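Local structure of 2-keto-3-deoxygluconate kinase (Thermotoga maritima, 2AFB) at residues I147-G152 with K191-F196; K235-V240 with K247-T252. The protein probably phosphorylates 2-keto-3-deoxygluconate, as a sugar kinase of the pfkB family. All coordinates share one frame; numbering follows the deposited sequence.

Contact 1: I147-G152 with K191-F196; sequences ITPPLG and KVMIPF
The pyrrolidine ring of P149 meets three side chains of the helical segment 191-196: V192, M193 and F196. Its CB reaches CG1 of V192 at 4.0 Å. One atom further round the ring, CG of P149 touches the selenium SE of the selenomethionine M193, also at 4.0 Å, and the same CG lies 4.2 Å from CE2 of F196. All three approaches are apolar, and together the segments bury 104 Å², more than half of it on P149.

The three partners use different parts of themselves. V192 offers one methyl: with CG1 anti to the backbone N (chi1 173°), that branch is turned to the proline while CG2 is not. M193 starts out less directly, its CB not aimed at the loop, but bends at chi2 and chi3 (-73° and -70°) bring SE round to the ring, and the two side chains cross at about a right angle. F196 presents an edge, P149 CG lying near the plane of the aromatic ring. One face of that ring carries the carbonyl O of V192, 3.4 Å above the plane and offset toward the rim.

P149 stands in the loop that links strand 139-145 to helix 155-169, and its partners lie on helix 186-196, which follows strand 172-176. The contact thus joins the loop of one strand-loop-helix unit to the helix of the next in the ribokinase-type alpha/beta fold.

Further out, helix 155-169 supports both sides, L159 touching P149 and L163 touching F196, while W184 packs on P150 and V192. The loop is held from within by the backbone bond from L151 N to T148 O (3.0 Å). At T148, OG1 is hydrogen-bonded to OE2 of E47.

Contact 2: K235-V240 with K247-T252; sequences KIAEEV and KTVGIT
V249 points its side chain from strand 248-255 at helix 230-244, where A237 and V240 receive it. From CB the side chain forks into two methyls that meet different residues. CG1, anti to the backbone N (chi1 -177°), goes to A237 and stops 4.3 Å from its CB, the short alanine side chain letting the helix backbone come near the strand: the CA atoms of A237 and V249 are 6.5 Å apart. CG2 makes the tighter approach, 3.7 Å from CG2 of V240. It also lies 4.2 Å from the carbonyl O of A237, an oxygen already engaged by OG1 of T241 in a hydrogen bond. Both of these partners lie on the helix side of the methyl.

V240 in turn touches with CG2, the branch between its backbone N and carbonyl carbon, and the two valine side chains run obliquely to each other.

Helix and strand are consecutive along the chain, joined by a short connection, and the strand belongs to the large mixed sheet of this ribokinase-clan fold. The helix lies against the sheet through its buried flank, whereas K235 and E238 are on its exposed side. The backbone of the strand is tied to both neighbours, G250 bonding to L203 and A205 and V249 to F269.

I251 also points its CB at the helix, but its CD1 stays 4.6 Å from CB of A237. The surrounding apolar layer includes F269 against A237, L214 against V240, I210 of helix 207-214 against both V240 and I251, and Y233 of helix 230-244 against I251. Within the helix, V240 N bonds to I236 O at 3.0 Å.

In the fold
Contact 1 comes first along the chain and is complete before contact 2 begins. Their centres are about 20 Å apart and their nearest atoms about 10 Å, so they do not touch. Both belong to the alpha/beta body built round the nine-stranded mixed sheet. Contact 1 joins the loop after strand 139-145 to helix 186-196, which leads to strand 202-205; contact 2 packs helix 230-244 on strand 248-255, the neighbour of strand 202-205 in the sheet. Strands 139-145, 172-176, 202-205 and 248-255 run parallel in that order: contact 1 packs loop on helix beside this run, whereas contact 2 lays a helix directly on its last strand.

Contact 1: I147-G152 with K191-F196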
loop_
_atom_site.group_PDB
_atom_site.type_symbol
_atom_site.label_atom_id
_atom_site.label_comp_id
_atom_site.label_asym_id
_atom_site.label_seq_id
_atom_site.Cartn_x
_atom_site.Cartn_y
_atom_site.Cartn_z
ATOM N N ILE A 147 16.899 -26.615 15.764
ATOM C CA ILE A 147 15.486 -26.405 15.566
ATOM C C ILE A 147 14.856 -27.627 14.911
ATOM O O ILE A 147 13.705 -27.947 15.189
ATOM C CB ILE A 147 15.246 -25.160 14.700
ATOM C CG1 ILE A 147 15.373 -23.915 15.575
ATOM C CG2 ILE A 147 13.860 -25.180 14.069
ATOM C CD1 ILE A 147 15.806 -22.728 14.828
ATOM N N THR A 148 15.599 -28.322 14.057
ATOM C CA THR A 148 15.015 -29.365 13.204
ATOM C C THR A 148 14.637 -30.735 13.826
ATOM O O THR A 148 13.574 -31.240 13.579
ATOM C CB THR A 148 15.926 -29.567 11.993
ATOM O OG1 THR A 148 16.032 -28.307 11.335
ATOM C CG2 THR A 148 15.303 -30.547 11.024
ATOM N N PRO A 149 15.521 -31.349 14.624
ATOM C CA PRO A 149 15.165 -32.653 15.154
ATOM C C PRO A 149 13.778 -32.715 15.807
ATOM O O PRO A 149 13.031 -33.644 15.534
ATOM C CB PRO A 149 16.291 -32.947 16.169
ATOM C CG PRO A 149 17.489 -32.226 15.593
ATOM C CD PRO A 149 16.876 -30.932 15.032
ATOM N N PRO A 150 13.431 -31.736 16.665
ATOM C CA PRO A 150 12.142 -31.851 17.336
ATOM C C PRO A 150 10.934 -31.523 16.478
ATOM O O PRO A 150 9.828 -31.593 16.974
ATOM C CB PRO A 150 12.252 -30.848 18.484
ATOM C CG PRO A 150 13.301 -29.880 18.077
ATOM C CD PRO A 150 14.136 -30.484 17.021
ATOM N N LEU A 151 11.105 -31.148 15.214
ATOM C CA LEU A 151 9.914 -30.757 14.428
ATOM C C LEU A 151 8.995 -31.910 14.102
ATOM O O LEU A 151 7.790 -31.713 13.987
ATOM C CB LEU A 151 10.294 -30.061 13.134
ATOM C CG LEU A 151 11.069 -28.784 13.378
ATOM C CD1 LEU A 151 11.547 -28.181 12.066
ATOM C CD2 LEU A 151 10.210 -27.819 14.203
ATOM N N GLY A 152 9.537 -33.094 13.935
ATOM C CA GLY A 152 8.716 -34.252 13.637
ATOM C C GLY A 152 9.375 -35.579 13.893
ATOM O O GLY A 152 10.560 -35.669 14.225
ATOM N N LYS A 191 19.477 -35.136 25.142
ATOM C CA LYS A 191 19.457 -36.567 24.819
ATOM C C LYS A 191 19.726 -36.772 23.313
ATOM O O LYS A 191 20.421 -37.693 22.939
ATOM C CB LYS A 191 18.135 -37.246 25.254
ATOM C CG LYS A 191 18.239 -38.187 26.503
ATOM C CD LYS A 191 18.108 -37.465 27.892
ATOM C CE LYS A 191 19.420 -36.777 28.377
ATOM N NZ LYS A 191 19.184 -35.454 29.064
ATOM N N VAL A 192 19.193 -35.887 22.478
ATOM C CA VAL A 192 19.289 -35.980 21.018
ATOM C C VAL A 192 20.535 -35.307 20.413
ATOM O O VAL A 192 21.166 -35.826 19.483
ATOM C CB VAL A 192 18.011 -35.336 20.343
ATOM C CG1 VAL A 192 18.157 -35.273 18.823
ATOM C CG2 VAL A 192 16.745 -36.142 20.731
HETATM N N MSE A 193 20.881 -34.139 20.922
HETATM C CA MSE A 193 21.921 -33.353 20.285
HETATM C C MSE A 193 23.341 -33.765 20.671
HETATM O O MSE A 193 24.272 -33.562 19.910
HETATM C CB MSE A 193 21.704 -31.904 20.629
HETATM C CG MSE A 193 20.374 -31.396 20.094
HETATM SE SE MSE A 193 20.442 -31.176 18.070
HETATM C CE MSE A 193 21.709 -29.540 17.948
ATOM N N ILE A 194 23.519 -34.296 21.867
ATOM C CA ILE A 194 24.862 -34.626 22.333
ATOM C C ILE A 194 25.426 -35.711 21.443
ATOM O O ILE A 194 26.507 -35.528 20.912
ATOM C CB ILE A 194 24.907 -34.924 23.857
ATOM C CG1 ILE A 194 24.991 -33.594 24.589
ATOM C CG2 ILE A 194 26.103 -35.827 24.245
ATOM C CD1 ILE A 194 24.523 -33.594 26.031
ATOM N N PRO A 195 24.670 -36.803 21.200
ATOM C CA PRO A 195 25.169 -37.770 20.214
ATOM C C PRO A 195 25.550 -37.206 18.849
ATOM O O PRO A 195 26.524 -37.634 18.287
ATOM C CB PRO A 195 24.022 -38.780 20.094
ATOM C CG PRO A 195 23.411 -38.766 21.448
ATOM C CD PRO A 195 23.402 -37.257 21.789
ATOM N N PHE A 196 24.827 -36.207 18.346
ATOM C CA PHE A 196 25.169 -35.641 17.046
ATOM C C PHE A 196 26.503 -34.888 17.061
ATOM O O PHE A 196 27.113 -34.675 16.016
ATOM C CB PHE A 196 24.064 -34.701 16.552
ATOM C CG PHE A 196 22.765 -35.383 16.176
ATOM C CD1 PHE A 196 22.721 -36.687 15.675
ATOM C CD2 PHE A 196 21.584 -34.689 16.275
ATOM C CE1 PHE A 196 21.509 -37.285 15.314
ATOM C CE2 PHE A 196 20.362 -35.287 15.922
ATOM C CZ PHE A 196 20.329 -36.576 15.438
#

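Contact 2: K235-V240 with K247-T252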
loop_
_atom_site.group_PDB
_atom_site.type_symbol
_atom_site.label_atom_id
_atom_site.label_comp_id
_atom_site.label_asym_id
_atom_site.label_seq_id
_atom_site.Cartn_x
_atom_site.Cartn_y
_atom_site.Cartn_z
ATOM N N LYS A 235 36.780 -19.213 27.988
ATOM C CA LYS A 235 36.782 -20.435 28.818
ATOM C C LYS A 235 35.665 -21.439 28.424
ATOM O O LYS A 235 35.901 -22.660 28.359
ATOM C CB LYS A 235 36.662 -20.029 30.295
ATOM C CG LYS A 235 36.728 -21.134 31.346
ATOM C CD LYS A 235 36.923 -20.461 32.742
ATOM C CE LYS A 235 36.336 -21.269 33.918
ATOM N NZ LYS A 235 37.199 -22.373 34.341
ATOM N N ILE A 236 34.468 -20.936 28.156
ATOM C CA ILE A 236 33.366 -21.802 27.717
ATOM C C ILE A 236 33.763 -22.510 26.401
ATOM O O ILE A 236 33.504 -23.695 26.217
ATOM C CB ILE A 236 32.071 -21.013 27.543
ATOM C CG2 ILE A 236 30.939 -21.893 27.111
ATOM N N ALA A 237 34.421 -21.796 25.496
ATOM C CA ALA A 237 34.733 -22.371 24.176
ATOM C C ALA A 237 35.828 -23.433 24.264
ATOM O O ALA A 237 35.829 -24.413 23.495
ATOM C CB ALA A 237 35.145 -21.277 23.218
ATOM N N GLU A 238 36.779 -23.222 25.182
ATOM C CA GLU A 238 37.768 -24.220 25.472
ATOM C C GLU A 238 37.122 -25.468 25.988
ATOM O O GLU A 238 37.448 -26.564 25.534
ATOM C CB GLU A 238 38.757 -23.765 26.538
ATOM C CG GLU A 238 39.594 -22.604 26.145
ATOM C CD GLU A 238 40.682 -22.321 27.137
ATOM O OE1 GLU A 238 41.539 -23.204 27.310
ATOM O OE2 GLU A 238 40.686 -21.212 27.717
ATOM N N GLU A 239 36.245 -25.308 26.976
ATOM C CA GLU A 239 35.546 -26.450 27.553
ATOM C C GLU A 239 34.795 -27.244 26.472
ATOM O O GLU A 239 34.964 -28.464 26.401
ATOM C CB GLU A 239 34.613 -26.017 28.702
ATOM C CG GLU A 239 35.415 -25.581 29.923
ATOM C CD GLU A 239 34.585 -25.338 31.216
ATOM O OE1 GLU A 239 33.336 -25.564 31.210
ATOM O OE2 GLU A 239 35.225 -24.940 32.247
ATOM N N VAL A 240 33.997 -26.580 25.622
ATOM C CA VAL A 240 33.270 -27.323 24.566
ATOM C C VAL A 240 34.258 -27.948 23.585
ATOM O O VAL A 240 34.044 -29.053 23.096
ATOM C CB VAL A 240 32.185 -26.482 23.792
ATOM C CG1 VAL A 240 31.210 -25.835 24.756
ATOM C CG2 VAL A 240 32.806 -25.426 22.917
ATOM N N LYS A 247 36.677 -28.055 15.506
ATOM C CA LYS A 247 37.719 -27.275 14.836
ATOM C C LYS A 247 37.495 -25.769 15.117
ATOM O O LYS A 247 38.435 -24.987 15.183
ATOM C CB LYS A 247 37.660 -27.555 13.323
ATOM C CG LYS A 247 38.706 -26.847 12.500
ATOM N N THR A 248 36.227 -25.381 15.267
ATOM C CA THR A 248 35.828 -23.981 15.387
ATOM C C THR A 248 34.592 -23.853 16.270
ATOM O O THR A 248 33.646 -24.666 16.205
ATOM C CB THR A 248 35.506 -23.379 13.964
ATOM O OG1 THR A 248 36.640 -23.545 13.134
ATOM C CG2 THR A 248 35.150 -21.869 13.995
ATOM N N VAL A 249 34.610 -22.825 17.108
ATOM C CA VAL A 249 33.442 -22.436 17.847
ATOM C C VAL A 249 33.181 -20.982 17.553
ATOM O O VAL A 249 34.033 -20.147 17.794
ATOM C CB VAL A 249 33.629 -22.620 19.379
ATOM C CG1 VAL A 249 32.357 -22.282 20.118
ATOM C CG2 VAL A 249 34.044 -24.077 19.703
ATOM N N GLY A 250 31.981 -20.703 17.051
ATOM C CA GLY A 250 31.492 -19.332 16.811
ATOM C C GLY A 250 30.333 -19.063 17.740
ATOM O O GLY A 250 29.401 -19.857 17.795
ATOM N N ILE A 251 30.399 -17.952 18.473
ATOM C CA ILE A 251 29.418 -17.624 19.489
ATOM C C ILE A 251 28.979 -16.194 19.330
ATOM O O ILE A 251 29.817 -15.288 19.219
ATOM C CB ILE A 251 29.972 -17.790 20.940
ATOM C CG1 ILE A 251 30.165 -19.251 21.297
ATOM C CG2 ILE A 251 29.022 -17.205 21.949
ATOM C CD1 ILE A 251 31.022 -19.454 22.531
ATOM N N THR A 252 27.665 -16.004 19.345
ATOM C CA THR A 252 27.054 -14.692 19.152
ATOM C C THR A 252 26.842 -14.048 20.517
ATOM O O THR A 252 26.561 -14.710 21.494
ATOM C CB THR A 252 25.732 -14.765 18.412
ATOM O OG1 THR A 252 24.840 -15.681 19.068
ATOM C CG2 THR A 252 25.913 -15.221 16.992
#